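Long-range contacts in glycoside hydrolase (Streptococcus pneumoniae serotype 4, PDB 6ORH), which probably hydrolyses alpha-L-fucosidic linkages as a family 29 alpha-fucosidase, acting with a second, complementary fucosidase in the breakdown of host carbohydrate antigens: residues Phe81-Thr89 / Tyr145-Ile153; Ala162-Met170 / Ile192-Ser203. The protein carries 2 engineered substitutions. All coordinates share one frame; numbering follows the deposited sequence.

Interaction 1: residues Phe81-Thr89 / Tyr145-Ile153; sequences FVLYPTAHT and YYLAQLKEI
T86 turns OG1 away from its own backbone N (chi1 179°), toward the helix, and E152 answers with CG trans to its carbonyl carbon (chi1 -83°) and an extended chain that sets its carboxylate against the loop 81-89. Three donors of that loop grip the carboxylate. T86 OG1 gives its proton to E152 OE1 at 2.6 Å on the syn side, while Y84 OH donates to the same oxygen at 2.7 Å from the anti side, tilted 28° from the carboxylate plane. The second oxygen, E152 OE2, uses its syn lone pair for the backbone A87 N, 2.8 Å away and almost straight. Both oxygens thus being engaged, the rotation of the group is fixed, and the three bonds would probably favour its charged form. Q149 NE2 donates to T86 OG1 (3.1 Å), which sits close to the amide plane and also accepts from H88 N, closing an ST turn. H88 lays one ring face over A148 CB, a CH-pi contact 3.8 Å from the centroid, and a water links H88 NE2 to A148 O. At the upstream end of the helix segment the Y145 hydroxyl abuts T89 CG2 at 3.2 Å; at the other end I153 CG1 packs against the Y84 ring. The carboxylate accordingly pins the long loop after strand 70-74 to helix 139-154, on the outer helical layer of the TIM-barrel-type domain typical of this family.

Interaction 2: residues Ala162-Met170 / Ile192-Ser203; sequences AGKFAEVWM and IRDLQGDCLIFS. With GAL (beta-D-galactopyranose), chain C; EDO (1,2-ethanediol), chain F.
The side chains of W169 and F202 run alongside each other in one direction, the tryptophan six-membered ring stacked face to face on the phenylalanine ring with centroids 3.6 Å apart and planes at 6°. F202 CB continues the overlap as a CH-pi contact over the five-membered ring. Both belong to the glycan pocket: galactose C6 meets the W169 edge, 3.5 Å from CH2, and W169 NE1 is hydrogen-bonded to E255. On the sheet face that carries V168, I192 CD1 meets V168 CG1 tip to tip; it also meets M170 CE, just beyond the strand, at 3.6 Å, joining helix 185-196 to the sheet. Strands 167-169 and 200-202 are parallel neighbours (16°) in the fold's barrel sheet, joined through that helix as a beta-alpha-beta crossover. Backbone hydrogen bonds run from L200 N to A166 O, V168 N to L200 O, F202 N to V168 O and M170 N to F202 O. Farther out, Q196 bends at chi2 (-74°) to bring its amide against 163-165. Its NE2 donates nearly straight to G163 O (3.0 Å), in the amide plane, and also reaches L154 O. Q196 OE1 takes F165 N (2.9 Å) from above its carbonyl plane, and a water bonded to OE1 at 2.6 Å is weakly linked to K164 NZ.

From the N terminus, the loop 81-89 comes after strand 70-74; helix 105-116 and strand 119-124 follow before helix 139-154 returns to it, so interaction 1 closes a loop of 55 residues. The chain then enters 162-170, passes along helix 185-196 and comes back beside itself at strand 200-202, where interaction 2 closes a shorter loop of 21 residues. The two are in series, neither nested nor crossed, with centres about 15 Å apart. Helix 139-154 joins them: Y146 packs on M170, L150 on I192, K151 on L195 and I153 on F165. A peripheral loop is thereby tied through helix 139-154, both directly and by way of helix 185-196, to the barrel strands beside the glycan pocket.

Interaction 1: residues Phe81-Thr89 / Tyr145-Ile153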
loop_
_atom_site.group_PDB
_atom_site.type_symbol
_atom_site.label_atom_id
_atom_site.label_comp_id
_atom_site.label_asym_id
_atom_site.label_seq_id
_atom_site.Cartn_x
_atom_site.Cartn_y
_atom_site.Cartn_z
ATOM N N PHE A 81 -16.117 -6.302 -33.898
ATOM C CA PHE A 81 -15.740 -7.388 -34.798
ATOM C C PHE A 81 -15.689 -8.719 -34.042
ATOM O O PHE A 81 -14.957 -8.839 -33.055
ATOM C CB PHE A 81 -14.407 -7.037 -35.454
ATOM C CG PHE A 81 -13.983 -8.012 -36.519
ATOM C CD1 PHE A 81 -14.597 -8.005 -37.767
ATOM C CD2 PHE A 81 -12.998 -8.955 -36.265
ATOM C CE1 PHE A 81 -14.197 -8.882 -38.766
ATOM C CE2 PHE A 81 -12.603 -9.834 -37.268
ATOM C CZ PHE A 81 -13.212 -9.804 -38.503
ATOM N N VAL A 82 -16.435 -9.718 -34.552
ATOM C CA VAL A 82 -16.649 -10.970 -33.841
ATOM C C VAL A 82 -15.652 -12.015 -34.343
ATOM O O VAL A 82 -15.481 -12.173 -35.548
ATOM C CB VAL A 82 -18.121 -11.391 -33.979
ATOM C CG1 VAL A 82 -18.393 -12.675 -33.211
ATOM C CG2 VAL A 82 -19.056 -10.276 -33.488
ATOM N N LEU A 83 -14.968 -12.727 -33.430
ATOM C CA LEU A 83 -13.820 -13.552 -33.803
ATOM C C LEU A 83 -14.215 -15.033 -33.920
ATOM O O LEU A 83 -13.353 -15.921 -33.941
ATOM C CB LEU A 83 -12.709 -13.333 -32.763
ATOM C CG LEU A 83 -12.170 -11.898 -32.729
ATOM C CD1 LEU A 83 -11.161 -11.759 -31.603
ATOM C CD2 LEU A 83 -11.497 -11.542 -34.057
ATOM N N TYR A 84 -15.529 -15.294 -33.960
ATOM C CA TYR A 84 -16.045 -16.618 -34.295
ATOM C C TYR A 84 -17.149 -16.380 -35.319
ATOM O O TYR A 84 -17.682 -15.281 -35.405
ATOM C CB TYR A 84 -16.525 -17.381 -33.052
ATOM C CG TYR A 84 -17.815 -16.879 -32.446
ATOM C CD1 TYR A 84 -17.825 -15.800 -31.564
ATOM C CD2 TYR A 84 -19.046 -17.453 -32.782
ATOM C CE1 TYR A 84 -19.016 -15.335 -31.022
ATOM C CE2 TYR A 84 -20.243 -16.987 -32.251
ATOM C CZ TYR A 84 -20.231 -15.908 -31.377
ATOM O OH TYR A 84 -21.418 -15.433 -30.887
ATOM N N PRO A 85 -17.502 -17.385 -36.150
ATOM C CA PRO A 85 -18.521 -17.210 -37.191
ATOM C C PRO A 85 -19.974 -17.168 -36.721
ATOM O O PRO A 85 -20.798 -18.043 -37.008
ATOM C CB PRO A 85 -18.160 -18.367 -38.144
ATOM C CG PRO A 85 -17.694 -19.436 -37.216
ATOM C CD PRO A 85 -16.849 -18.702 -36.189
ATOM N N THR A 86 -20.291 -16.111 -35.980
ATOM C CA THR A 86 -21.628 -15.906 -35.464
ATOM C C THR A 86 -22.649 -15.857 -36.606
ATOM O O THR A 86 -22.344 -15.393 -37.706
ATOM C CB THR A 86 -21.676 -14.581 -34.681
ATOM O OG1 THR A 86 -22.986 -14.344 -34.186
ATOM C CG2 THR A 86 -21.155 -13.378 -35.450
ATOM N N ALA A 87 -23.872 -16.286 -36.279
ATOM C CA ALA A 87 -24.976 -16.191 -37.224
ATOM C C ALA A 87 -25.547 -14.771 -37.254
ATOM O O ALA A 87 -26.400 -14.471 -38.100
ATOM C CB ALA A 87 -26.058 -17.179 -36.849
ATOM N N HIS A 88 -25.115 -13.900 -36.330
ATOM C CA HIS A 88 -25.942 -12.756 -35.944
ATOM C C HIS A 88 -25.442 -11.410 -36.470
ATOM O O HIS A 88 -26.141 -10.398 -36.311
ATOM C CB HIS A 88 -26.191 -12.760 -34.432
ATOM C CG HIS A 88 -26.940 -13.979 -34.023
ATOM N ND1 HIS A 88 -28.192 -14.284 -34.542
ATOM C CD2 HIS A 88 -26.605 -15.012 -33.220
ATOM C CE1 HIS A 88 -28.614 -15.421 -34.023
ATOM N NE2 HIS A 88 -27.664 -15.884 -33.224
ATOM N N THR A 89 -24.231 -11.382 -37.035
ATOM C CA THR A 89 -23.723 -10.208 -37.729
ATOM C C THR A 89 -22.849 -10.661 -38.889
ATOM O O THR A 89 -22.285 -11.749 -38.839
ATOM C CB THR A 89 -22.939 -9.266 -36.806
ATOM O OG1 THR A 89 -22.475 -8.195 -37.633
ATOM C CG2 THR A 89 -21.693 -9.913 -36.225
ATOM N N TYR A 145 -29.454 -9.280 -29.683
ATOM C CA TYR A 145 -28.231 -9.618 -30.401
ATOM C C TYR A 145 -27.196 -10.150 -29.402
ATOM O O TYR A 145 -26.619 -11.231 -29.603
ATOM C CB TYR A 145 -27.710 -8.370 -31.135
ATOM C CG TYR A 145 -26.320 -8.470 -31.714
ATOM C CD1 TYR A 145 -26.043 -9.367 -32.740
ATOM C CD2 TYR A 145 -25.252 -7.721 -31.223
ATOM C CE1 TYR A 145 -24.780 -9.463 -33.286
ATOM C CE2 TYR A 145 -23.977 -7.805 -31.774
ATOM C CZ TYR A 145 -23.731 -8.711 -32.792
ATOM O OH TYR A 145 -22.495 -8.854 -33.353
ATOM N N TYR A 146 -26.993 -9.382 -28.327
ATOM C CA TYR A 146 -26.023 -9.767 -27.295
ATOM C C TYR A 146 -26.368 -11.141 -26.721
ATOM O O TYR A 146 -25.497 -12.024 -26.613
ATOM C CB TYR A 146 -25.906 -8.670 -26.221
ATOM C CG TYR A 146 -24.720 -8.858 -25.303
ATOM C CD1 TYR A 146 -24.824 -9.697 -24.195
ATOM C CD2 TYR A 146 -23.534 -8.189 -25.521
ATOM C CE1 TYR A 146 -23.740 -9.892 -23.350
ATOM C CE2 TYR A 146 -22.436 -8.367 -24.685
ATOM C CZ TYR A 146 -22.540 -9.253 -23.621
ATOM O OH TYR A 146 -21.484 -9.432 -22.757
ATOM N N LEU A 147 -27.640 -11.313 -26.345
ATOM C CA LEU A 147 -28.130 -12.538 -25.719
ATOM C C LEU A 147 -27.994 -13.716 -26.687
ATOM O O LEU A 147 -27.590 -14.811 -26.296
ATOM C CB LEU A 147 -29.588 -12.343 -25.272
ATOM C CG LEU A 147 -30.223 -13.571 -24.611
ATOM C CD1 LEU A 147 -29.445 -13.997 -23.368
ATOM C CD2 LEU A 147 -31.686 -13.301 -24.251
ATOM N N ALA A 148 -28.348 -13.505 -27.957
ATOM C CA ALA A 148 -28.180 -14.564 -28.949
ATOM C C ALA A 148 -26.717 -14.998 -29.057
ATOM O O ALA A 148 -26.455 -16.175 -29.280
ATOM C CB ALA A 148 -28.712 -14.143 -30.296
ATOM N N GLN A 149 -25.775 -14.058 -28.913
ATOM C CA GLN A 149 -24.375 -14.452 -28.985
ATOM C C GLN A 149 -23.981 -15.225 -27.726
ATOM O O GLN A 149 -23.229 -16.201 -27.832
ATOM C CB GLN A 149 -23.501 -13.244 -29.336
ATOM C CG GLN A 149 -23.768 -12.806 -30.767
ATOM C CD GLN A 149 -22.777 -11.766 -31.200
ATOM O OE1 GLN A 149 -22.344 -10.912 -30.408
ATOM N NE2 GLN A 149 -22.447 -11.815 -32.475
ATOM N N LEU A 150 -24.446 -14.775 -26.554
ATOM C CA LEU A 150 -24.219 -15.560 -25.341
ATOM C C LEU A 150 -24.661 -17.010 -25.583
ATOM O O LEU A 150 -23.939 -17.941 -25.203
ATOM C CB LEU A 150 -24.972 -14.977 -24.143
ATOM C CG LEU A 150 -24.433 -13.668 -23.542
ATOM C CD1 LEU A 150 -25.315 -13.231 -22.384
ATOM C CD2 LEU A 150 -22.994 -13.854 -23.076
ATOM N N LYS A 151 -25.854 -17.199 -26.191
ATOM C CA LYS A 151 -26.387 -18.540 -26.410
ATOM C C LYS A 151 -25.492 -19.318 -27.372
ATOM O O LYS A 151 -25.186 -20.488 -27.137
ATOM C CB LYS A 151 -27.818 -18.421 -26.953
ATOM C CG LYS A 151 -28.798 -17.990 -25.865
ATOM C CD LYS A 151 -30.209 -17.773 -26.393
ATOM C CE LYS A 151 -31.186 -17.402 -25.298
ATOM N NZ LYS A 151 -32.540 -17.217 -25.874
ATOM N N GLU A 152 -25.056 -18.676 -28.459
ATOM C CA GLU A 152 -24.176 -19.324 -29.426
ATOM C C GLU A 152 -22.897 -19.812 -28.755
ATOM O O GLU A 152 -22.390 -20.896 -29.069
ATOM C CB GLU A 152 -23.672 -18.338 -30.473
ATOM C CG GLU A 152 -24.646 -18.132 -31.584
ATOM C CD GLU A 152 -24.112 -17.256 -32.704
ATOM O OE1 GLU A 152 -23.441 -16.232 -32.418
ATOM O OE2 GLU A 152 -24.341 -17.629 -33.875
ATOM N N ILE A 153 -22.367 -18.995 -27.851
ATOM C CA ILE A 153 -21.055 -19.286 -27.289
ATOM C C ILE A 153 -21.205 -20.361 -26.220
ATOM O O ILE A 153 -20.361 -21.278 -26.133
ATOM C CB ILE A 153 -20.450 -17.992 -26.702
ATOM C CG1 ILE A 153 -20.110 -17.004 -27.832
ATOM C CG2 ILE A 153 -19.232 -18.310 -25.838
ATOM C CD1 ILE A 153 -19.969 -15.547 -27.350
HETATM O O HOH W 1 -28.110 -17.719 -30.803
#

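Interaction 2: residues Ala162-Met170 / Ile192-Ser203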
loop_
_atom_site.group_PDB
_atom_site.type_symbol
_atom_site.label_atom_id
_atom_site.label_comp_id
_atom_site.label_asym_id
_atom_site.label_seq_id
_atom_site.Cartn_x
_atom_site.Cartn_y
_atom_site.Cartn_z
ATOM N N ALA A 162 -13.959 -28.546 -22.768
ATOM C CA ALA A 162 -14.917 -29.655 -22.860
ATOM C C ALA A 162 -16.343 -29.151 -22.677
ATOM O O ALA A 162 -17.096 -29.692 -21.870
ATOM C CB ALA A 162 -14.571 -30.753 -21.871
ATOM N N GLY A 163 -16.657 -28.046 -23.369
ATOM C CA GLY A 163 -17.999 -27.491 -23.364
ATOM C C GLY A 163 -18.308 -26.603 -22.167
ATOM O O GLY A 163 -19.430 -26.102 -22.045
ATOM N N LYS A 164 -17.335 -26.403 -21.280
ATOM C CA LYS A 164 -17.619 -25.688 -20.048
ATOM C C LYS A 164 -16.922 -24.334 -20.073
ATOM O O LYS A 164 -15.744 -24.243 -20.436
ATOM C CB LYS A 164 -17.171 -26.502 -18.833
ATOM C CG LYS A 164 -17.567 -25.910 -17.489
ATOM C CD LYS A 164 -17.228 -26.854 -16.338
ATOM C CE LYS A 164 -17.846 -26.459 -15.016
ATOM N NZ LYS A 164 -19.325 -26.554 -15.046
ATOM N N PHE A 165 -17.661 -23.285 -19.663
ATOM C CA PHE A 165 -17.049 -21.990 -19.380
ATOM C C PHE A 165 -17.065 -21.678 -17.888
ATOM O O PHE A 165 -18.040 -21.931 -17.169
ATOM C CB PHE A 165 -17.794 -20.873 -20.126
ATOM C CG PHE A 165 -17.379 -20.792 -21.569
ATOM C CD1 PHE A 165 -16.299 -19.996 -21.940
ATOM C CD2 PHE A 165 -18.071 -21.490 -22.556
ATOM C CE1 PHE A 165 -15.903 -19.922 -23.273
ATOM C CE2 PHE A 165 -17.646 -21.438 -23.881
ATOM C CZ PHE A 165 -16.570 -20.654 -24.242
ATOM N N ALA A 166 -15.939 -21.110 -17.432
ATOM C CA ALA A 166 -15.730 -20.754 -16.031
ATOM C C ALA A 166 -16.021 -19.276 -15.742
ATOM O O ALA A 166 -16.237 -18.925 -14.580
ATOM C CB ALA A 166 -14.315 -21.119 -15.620
ATOM N N GLU A 167 -15.973 -18.414 -16.773
ATOM C CA GLU A 167 -16.167 -16.991 -16.508
ATOM C C GLU A 167 -16.680 -16.297 -17.766
ATOM O O GLU A 167 -16.231 -16.619 -18.859
ATOM C CB GLU A 167 -14.833 -16.370 -16.086
ATOM C CG GLU A 167 -14.920 -14.901 -15.626
ATOM C CD GLU A 167 -13.706 -14.458 -14.820
ATOM O OE1 GLU A 167 -12.984 -15.330 -14.273
ATOM O OE2 GLU A 167 -13.466 -13.235 -14.705
ATOM N N VAL A 168 -17.637 -15.374 -17.581
ATOM C CA VAL A 168 -18.097 -14.511 -18.670
ATOM C C VAL A 168 -17.727 -13.081 -18.279
ATOM O O VAL A 168 -17.993 -12.702 -17.144
ATOM C CB VAL A 168 -19.619 -14.663 -18.880
ATOM C CG1 VAL A 168 -20.139 -13.615 -19.868
ATOM C CG2 VAL A 168 -19.970 -16.077 -19.370
ATOM N N TRP A 169 -17.139 -12.314 -19.218
ATOM C CA TRP A 169 -16.674 -10.963 -18.918
ATOM C C TRP A 169 -17.546 -9.945 -19.650
ATOM O O TRP A 169 -17.631 -9.961 -20.893
ATOM C CB TRP A 169 -15.204 -10.829 -19.381
ATOM C CG TRP A 169 -14.254 -10.449 -18.283
ATOM C CD1 TRP A 169 -13.763 -11.266 -17.305
ATOM C CD2 TRP A 169 -13.634 -9.166 -18.078
ATOM N NE1 TRP A 169 -12.904 -10.587 -16.483
ATOM C CE2 TRP A 169 -12.768 -9.309 -16.964
ATOM C CE3 TRP A 169 -13.712 -7.915 -18.729
ATOM C CZ2 TRP A 169 -11.996 -8.260 -16.472
ATOM C CZ3 TRP A 169 -12.903 -6.893 -18.256
ATOM C CH2 TRP A 169 -12.100 -7.055 -17.119
ATOM N N MET A 170 -18.167 -9.040 -18.863
ATOM C CA MET A 170 -18.973 -7.942 -19.398
ATOM C C MET A 170 -18.316 -6.615 -19.017
ATOM O O MET A 170 -18.577 -6.032 -17.958
ATOM C CB MET A 170 -20.377 -8.016 -18.781
ATOM C CG MET A 170 -21.053 -9.325 -19.135
ATOM S SD MET A 170 -22.659 -9.405 -18.354
ATOM C CE MET A 170 -23.248 -10.999 -18.933
ATOM N N ILE A 192 -27.011 -17.351 -18.842
ATOM C CA ILE A 192 -25.699 -17.873 -18.453
ATOM C C ILE A 192 -25.870 -19.035 -17.473
ATOM O O ILE A 192 -25.178 -20.053 -17.598
ATOM C CB ILE A 192 -24.762 -16.757 -17.948
ATOM C CG1 ILE A 192 -24.484 -15.778 -19.095
ATOM C CG2 ILE A 192 -23.469 -17.329 -17.363
ATOM C CD1 ILE A 192 -23.851 -14.485 -18.627
ATOM N N ARG A 193 -26.794 -18.898 -16.517
ATOM C CA ARG A 193 -27.030 -19.991 -15.579
ATOM C C ARG A 193 -27.596 -21.201 -16.325
ATOM O O ARG A 193 -27.177 -22.346 -16.130
ATOM C CB ARG A 193 -28.009 -19.532 -14.496
ATOM C CG ARG A 193 -27.373 -18.690 -13.399
ATOM C CD ARG A 193 -28.286 -18.388 -12.219
ATOM N NE ARG A 193 -29.533 -17.700 -12.526
ATOM C CZ ARG A 193 -29.666 -16.381 -12.620
ATOM N NH1 ARG A 193 -28.619 -15.588 -12.460
ATOM N NH2 ARG A 193 -30.849 -15.867 -12.891
ATOM N N ASP A 194 -28.593 -20.951 -17.172
ATOM C CA ASP A 194 -29.280 -22.035 -17.861
ATOM C C ASP A 194 -28.263 -22.885 -18.617
ATOM O O ASP A 194 -28.378 -24.111 -18.668
ATOM C CB ASP A 194 -30.276 -21.516 -18.904
ATOM C CG ASP A 194 -31.552 -20.879 -18.377
ATOM O OD1 ASP A 194 -31.881 -21.072 -17.174
ATOM O OD2 ASP A 194 -32.211 -20.164 -19.181
ATOM N N LEU A 195 -27.239 -22.237 -19.192
ATOM C CA LEU A 195 -26.309 -22.944 -20.069
ATOM C C LEU A 195 -25.021 -23.378 -19.363
ATOM O O LEU A 195 -24.374 -24.321 -19.844
ATOM C CB LEU A 195 -25.988 -22.053 -21.276
ATOM C CG LEU A 195 -27.172 -21.734 -22.181
ATOM C CD1 LEU A 195 -26.703 -20.852 -23.306
ATOM C CD2 LEU A 195 -27.729 -23.036 -22.784
ATOM N N GLN A 196 -24.647 -22.677 -18.288
ATOM C CA GLN A 196 -23.340 -22.867 -17.670
ATOM C C GLN A 196 -23.379 -22.878 -16.143
ATOM O O GLN A 196 -22.330 -22.785 -15.507
ATOM C CB GLN A 196 -22.325 -21.865 -18.249
ATOM C CG GLN A 196 -22.016 -22.072 -19.727
ATOM C CD GLN A 196 -21.124 -23.269 -20.000
ATOM O OE1 GLN A 196 -20.431 -23.752 -19.099
ATOM N NE2 GLN A 196 -21.121 -23.748 -21.237
ATOM N N GLY A 197 -24.569 -22.986 -15.539
ATOM C CA GLY A 197 -24.665 -23.162 -14.096
ATOM C C GLY A 197 -24.043 -22.004 -13.316
ATOM O O GLY A 197 -24.410 -20.853 -13.561
ATOM N N ASP A 198 -23.143 -22.291 -12.366
ATOM C CA ASP A 198 -22.644 -21.212 -11.527
ATOM C C ASP A 198 -21.365 -20.595 -12.105
ATOM O O ASP A 198 -20.584 -20.015 -11.356
ATOM C CB ASP A 198 -22.564 -21.523 -10.023
ATOM C CG ASP A 198 -22.699 -20.253 -9.172
ATOM O OD1 ASP A 198 -23.206 -19.224 -9.687
ATOM O OD2 ASP A 198 -22.268 -20.264 -8.009
ATOM N N CYS A 199 -21.218 -20.661 -13.436
ATOM C CA CYS A 199 -20.201 -19.902 -14.168
ATOM C C CYS A 199 -20.070 -18.492 -13.576
ATOM O O CYS A 199 -21.075 -17.796 -13.404
ATOM C CB CYS A 199 -20.636 -19.782 -15.623
ATOM S SG CYS A 199 -19.428 -18.930 -16.677
ATOM N N LEU A 200 -18.829 -18.052 -13.285
ATOM C CA LEU A 200 -18.604 -16.733 -12.718
ATOM C C LEU A 200 -18.896 -15.642 -13.748
ATOM O O LEU A 200 -18.669 -15.837 -14.933
ATOM C CB LEU A 200 -17.134 -16.648 -12.290
ATOM C CG LEU A 200 -16.726 -17.665 -11.228
ATOM C CD1 LEU A 200 -15.199 -17.654 -11.069
ATOM C CD2 LEU A 200 -17.390 -17.316 -9.910
ATOM N N ILE A 201 -19.356 -14.466 -13.284
ATOM C CA ILE A 201 -19.593 -13.356 -14.210
ATOM C C ILE A 201 -18.919 -12.094 -13.672
ATOM O O ILE A 201 -19.151 -11.689 -12.519
ATOM C CB ILE A 201 -21.112 -13.126 -14.395
ATOM C CG1 ILE A 201 -21.826 -14.371 -14.931
ATOM C CG2 ILE A 201 -21.338 -11.895 -15.273
ATOM C CD1 ILE A 201 -23.353 -14.304 -14.859
ATOM N N PHE A 202 -18.059 -11.493 -14.506
ATOM C CA PHE A 202 -17.507 -10.163 -14.250
ATOM C C PHE A 202 -18.432 -9.145 -14.916
ATOM O O PHE A 202 -18.710 -9.261 -16.102
ATOM C CB PHE A 202 -16.116 -10.076 -14.902
ATOM C CG PHE A 202 -15.451 -8.731 -14.747
ATOM C CD1 PHE A 202 -15.838 -7.665 -15.548
ATOM C CD2 PHE A 202 -14.433 -8.541 -13.829
ATOM C CE1 PHE A 202 -15.213 -6.433 -15.425
ATOM C CE2 PHE A 202 -13.807 -7.305 -13.692
ATOM C CZ PHE A 202 -14.214 -6.244 -14.478
ATOM N N SER A 203 -18.937 -8.199 -14.121
ATOM C CA SER A 203 -19.793 -7.130 -14.646
ATOM C C SER A 203 -19.731 -5.947 -13.689
ATOM O O SER A 203 -19.138 -6.026 -12.619
ATOM C CB SER A 203 -21.228 -7.569 -14.832
ATOM O OG SER A 203 -21.887 -7.617 -13.559
HETATM C C1 GAL C . -12.897 -0.198 -16.995
HETATM C C2 GAL C . -14.426 -0.193 -16.772
HETATM C C3 GAL C . -14.841 -1.288 -15.779
HETATM C C4 GAL C . -14.150 -2.626 -16.065
HETATM C C5 GAL C . -12.643 -2.362 -16.181
HETATM C C6 GAL C . -11.825 -3.604 -16.447
HETATM O O2 GAL C . -14.817 1.079 -16.231
HETATM O O3 GAL C . -16.290 -1.428 -15.770
HETATM O O4 GAL C . -14.634 -3.220 -17.303
HETATM O O5 GAL C . -12.446 -1.508 -17.334
HETATM O O6 GAL C . -10.415 -3.278 -16.308
HETATM C C1 EDO F . -26.981 -12.005 -9.804
HETATM O O1 EDO F . -27.744 -10.810 -9.853
HETATM C C2 EDO F . -27.781 -13.185 -10.197
HETATM O O2 EDO F . -28.889 -12.906 -11.060
HETATM O O HOH W 2 -19.737 -23.632 -15.956
HETATM O O HOH W 3 -21.209 -25.906 -17.778
#